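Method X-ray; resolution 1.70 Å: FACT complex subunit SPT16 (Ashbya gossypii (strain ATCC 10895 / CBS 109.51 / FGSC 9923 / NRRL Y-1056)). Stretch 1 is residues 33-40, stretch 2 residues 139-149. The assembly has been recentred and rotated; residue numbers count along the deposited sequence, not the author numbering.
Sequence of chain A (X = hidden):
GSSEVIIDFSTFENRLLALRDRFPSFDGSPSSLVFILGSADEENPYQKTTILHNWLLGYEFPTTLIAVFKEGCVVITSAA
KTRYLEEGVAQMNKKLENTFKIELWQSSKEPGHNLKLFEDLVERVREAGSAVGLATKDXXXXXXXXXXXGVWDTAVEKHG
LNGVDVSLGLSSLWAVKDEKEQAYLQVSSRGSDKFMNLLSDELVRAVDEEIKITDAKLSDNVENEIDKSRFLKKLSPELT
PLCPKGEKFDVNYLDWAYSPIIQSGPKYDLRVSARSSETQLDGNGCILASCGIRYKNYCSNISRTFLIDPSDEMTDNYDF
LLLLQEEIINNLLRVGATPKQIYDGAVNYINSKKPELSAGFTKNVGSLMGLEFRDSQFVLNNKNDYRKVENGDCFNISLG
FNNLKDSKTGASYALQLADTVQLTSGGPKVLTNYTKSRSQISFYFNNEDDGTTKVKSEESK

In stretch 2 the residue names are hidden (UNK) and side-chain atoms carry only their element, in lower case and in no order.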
# COMPACT_ATOMS: atom_id res chain seq x y z
N LEU A 33 15.98 12.60 -12.49
CA LEU A 33 15.04 11.49 -12.40
C LEU A 33 14.21 11.46 -13.67
O LEU A 33 13.84 12.53 -14.18
CB LEU A 33 14.10 11.64 -11.20
CG LEU A 33 14.73 11.84 -9.82
CD1 LEU A 33 13.66 11.96 -8.77
CD2 LEU A 33 15.68 10.66 -9.53
N VAL A 34 13.90 10.27 -14.18
CA VAL A 34 12.95 10.12 -15.28
C VAL A 34 11.96 9.01 -14.97
O VAL A 34 12.37 7.87 -14.70
CB VAL A 34 13.65 9.84 -16.63
CG1 VAL A 34 12.60 9.78 -17.73
CG2 VAL A 34 14.72 10.91 -16.95
N PHE A 35 10.66 9.32 -15.03
CA PHE A 35 9.58 8.37 -14.80
C PHE A 35 8.66 8.38 -16.02
O PHE A 35 8.22 9.46 -16.44
CB PHE A 35 8.78 8.71 -13.54
CG PHE A 35 9.64 8.79 -12.31
CD1 PHE A 35 9.98 7.64 -11.64
CD2 PHE A 35 10.11 10.00 -11.85
CE1 PHE A 35 10.78 7.68 -10.51
CE2 PHE A 35 10.92 10.06 -10.71
CZ PHE A 35 11.25 8.90 -10.04
N ILE A 36 8.34 7.20 -16.55
CA ILE A 36 7.57 7.10 -17.79
C ILE A 36 6.39 6.20 -17.53
O ILE A 36 6.57 5.01 -17.23
CB ILE A 36 8.41 6.57 -18.97
CG1 ILE A 36 9.81 7.18 -18.97
CG2 ILE A 36 7.69 6.86 -20.29
CD1 ILE A 36 10.82 6.38 -18.17
N LEU A 37 5.19 6.73 -17.69
CA LEU A 37 3.97 5.96 -17.51
C LEU A 37 3.40 5.69 -18.89
O LEU A 37 3.13 6.63 -19.64
CB LEU A 37 2.97 6.70 -16.62
CG LEU A 37 2.16 5.76 -15.70
CD1 LEU A 37 1.60 6.53 -14.55
CD2 LEU A 37 1.06 5.01 -16.48
N GLY A 38 3.24 4.42 -19.24
CA GLY A 38 2.63 4.12 -20.52
C GLY A 38 1.13 3.97 -20.40
O GLY A 38 0.47 4.82 -19.79
N SER A 39 0.57 2.90 -20.95
CA SER A 39 -0.86 2.68 -20.79
C SER A 39 -1.16 2.19 -19.38
O SER A 39 -0.36 1.48 -18.76
CB SER A 39 -1.36 1.66 -21.83
OG SER A 39 -1.21 2.18 -23.14
N ALA A 40 -2.33 2.57 -18.87
CA ALA A 40 -2.72 2.13 -17.54
C ALA A 40 -2.84 0.62 -17.49
O ALA A 40 -3.28 -0.02 -18.45
CB ALA A 40 -4.03 2.79 -17.13
N UNK A 139 6.92 -1.70 -15.47
CA UNK A 139 6.67 -2.14 -16.84
C UNK A 139 5.32 -1.61 -17.29
O UNK A 139 4.32 -1.78 -16.58
c UNK A 139 6.71 -3.66 -16.95
o UNK A 139 6.32 -4.09 -18.25
N UNK A 140 5.31 -0.94 -18.45
CA UNK A 140 4.08 -0.46 -19.07
C UNK A 140 4.11 -0.77 -20.56
O UNK A 140 5.16 -0.98 -21.16
c UNK A 140 2.57 1.57 -16.77
c UNK A 140 4.87 2.27 -15.37
c UNK A 140 3.80 1.50 -17.42
c UNK A 140 2.48 1.99 -15.44
c UNK A 140 4.94 1.86 -16.70
c UNK A 140 3.89 1.06 -18.87
o UNK A 140 3.53 2.75 -13.45
c UNK A 140 3.63 2.34 -14.75
N UNK A 141 2.91 -0.83 -21.16
CA UNK A 141 2.76 -1.08 -22.58
C UNK A 141 2.45 0.22 -23.32
O UNK A 141 2.21 1.27 -22.72
c UNK A 141 1.74 -3.35 -22.01
n UNK A 141 3.42 -5.01 -21.50
c UNK A 141 2.87 -4.25 -22.45
o UNK A 141 3.25 -4.26 -23.62
c UNK A 141 1.64 -2.09 -22.84
N UNK A 142 2.45 0.12 -24.64
CA UNK A 142 1.95 1.21 -25.45
C UNK A 142 3.04 1.85 -26.30
O UNK A 142 4.24 1.72 -26.04
N UNK A 143 2.59 2.54 -27.34
CA UNK A 143 3.48 3.17 -28.31
C UNK A 143 4.39 4.20 -27.65
O UNK A 143 5.59 4.29 -27.97
c UNK A 143 2.62 3.81 -29.42
c UNK A 143 3.33 4.16 -30.69
c UNK A 143 1.31 3.73 -32.22
c UNK A 143 2.36 4.74 -31.73
n UNK A 143 1.81 2.67 -33.13
N UNK A 144 3.85 4.97 -26.70
CA UNK A 144 4.59 6.08 -26.09
C UNK A 144 5.81 5.57 -25.33
O UNK A 144 6.95 5.98 -25.61
c UNK A 144 4.23 8.03 -24.44
c UNK A 144 3.63 6.83 -25.17
c UNK A 144 4.65 7.92 -23.12
c UNK A 144 4.72 10.42 -24.34
c UNK A 144 5.17 10.29 -23.05
c UNK A 144 5.13 9.03 -22.43
c UNK A 144 4.24 9.29 -25.03
N UNK A 145 5.61 4.66 -24.38
CA UNK A 145 6.76 4.17 -23.62
C UNK A 145 7.69 3.34 -24.50
O UNK A 145 8.90 3.32 -24.28
c UNK A 145 7.48 3.20 -21.42
c UNK A 145 6.30 3.39 -22.37
c UNK A 145 5.68 2.04 -22.76
c UNK A 145 7.09 2.74 -20.03
N UNK A 146 7.15 2.65 -25.51
CA UNK A 146 8.01 1.83 -26.36
C UNK A 146 8.93 2.72 -27.19
O UNK A 146 10.12 2.41 -27.36
c UNK A 146 8.06 0.10 -28.20
c UNK A 146 7.17 0.92 -27.25
o UNK A 146 6.43 0.01 -26.41
N UNK A 147 8.42 3.84 -27.70
CA UNK A 147 9.29 4.79 -28.37
C UNK A 147 10.33 5.36 -27.41
O UNK A 147 11.50 5.51 -27.78
o UNK A 147 7.58 6.59 -32.53
c UNK A 147 7.89 5.54 -30.40
c UNK A 147 7.61 6.75 -31.29
c UNK A 147 8.48 5.91 -29.03
o UNK A 147 7.42 7.87 -30.75
N UNK A 148 9.91 5.69 -26.17
CA UNK A 148 10.85 6.19 -25.17
C UNK A 148 11.99 5.20 -24.91
O UNK A 148 13.16 5.59 -24.84
c UNK A 148 11.17 6.61 -22.72
c UNK A 148 10.14 6.53 -23.85
c UNK A 148 13.90 8.15 -20.88
c UNK A 148 12.10 7.68 -22.49
c UNK A 148 14.09 9.36 -21.50
c UNK A 148 11.47 5.65 -21.80
c UNK A 148 13.32 9.75 -22.60
n UNK A 148 12.50 6.06 -20.99
c UNK A 148 12.90 7.31 -21.39
c UNK A 148 12.31 8.92 -23.10
N UNK A 149 11.66 3.92 -24.70
CA UNK A 149 12.69 2.94 -24.39
C UNK A 149 13.77 2.89 -25.47
O UNK A 149 14.95 2.70 -25.17
n UNK A 149 14.21 -2.30 -23.95
c UNK A 149 13.10 0.49 -23.77
c UNK A 149 12.42 -0.74 -23.20
c UNK A 149 12.08 1.55 -24.20
c UNK A 149 13.45 -1.79 -22.78
O HOH W 1 0.56 -0.90 -19.36

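Position 139 carries one carbon and then one oxygen; its CA-to-CB bond points away and it makes no contact with stretch 1: a small hydroxyl side chain, Ser139.

Position 140 has one carbon, then a six-carbon ring bearing an oxygen, which lies against Leu37 and the Ser39 carbonyl: Tyr140. Its chi1 is m, and the ring lies against the end of the strand. Leu37 CG sits over one face, 4.2 Å from the ring centroid in a CH-pi contact, while Ser39 O lies at the ring edge, 3.5 Å from Tyr140 CD2. The hydroxyl is hydrogen-bonded elsewhere in the structure, so burying the ring leaves no polar atom stranded.

Position 141 shows three carbons, the third carrying one oxygen and one nitrogen, an amide: Gln141. The end of this side chain leads away, and the backbone makes the polar contact. Ser39 N donates to Gln141 O at 2.9 Å and 169°, nearly straight, the one direct hydrogen bond between the stretches. A water adds a second link, donating to Ser39 O at 2.6 Å and accepting from Gln141 N at 3.0 Å.

Position 142 has no side-chain atoms and is Gly142. With phi/psi of 115/160, a CB would be jammed against the preceding carbonyl and would also clash with Ser39 OG, 2.9 Å from its ideal position. The residue occupies the N-cap position.

Position 143 bears four carbons in a row ending in nitrogen; its CA-to-CB bond points away and it makes no contact with stretch 1: Lys143.

Position 144 has one carbon and a six-carbon ring without oxygen, set beside the Ile36 side chain, hence Phe144. It is buried, with Phe144 CE2 4.0 Å from Ile36 CG2.

Position 145 has four carbons, forked at the first, with one arm two carbons long, packed on Ile36 and near Gly38: Ile145. Its CG1 packs 3.8 Å from Ile36 CG2, and its CB comes within 4.2 Å of Gly38 CA.

Position 146 has one carbon carrying an oxygen and a carbon, so Thr146. It is out of reach of the strand; its OG1 donates to Gly142 O at 2.8 Å.

Position 147 has three carbons, the third with two oxygens: Glu147, also out of reach.

Position 148 holds one carbon and fused five- and six-membered rings of eight carbons and one nitrogen, packed against Ile36 and beside Val34, so Trp148. Ile36 CG1 lies over the face of its five-membered ring, 3.7 Å from the centroid, and Val34 CG1 meets Trp148 CZ2 at 3.8 Å.

Position 149 has four carbons in a row ending in nitrogen, its end leading away: Lys149.

The rule is alternation meeting helical repeat. Val34 and Ile36 point toward the helix while Phe35 points away; Phe144, Ile145 and Trp148, spaced by one and three, receive them, and Ile36 touches all three. Gly38 then lets the backbones close to 5.0 Å between its CA and Tyr140 CA: an ideal CB there would lie 2.5 Å from Gln141 O and 2.9 Å from Tyr140 CB. Apolar packing fills the contact, and the Ser39–Gln141 hydrogen bond pins its loop end.

Stretch 2, residues 139-149: SYQGKFITEWK
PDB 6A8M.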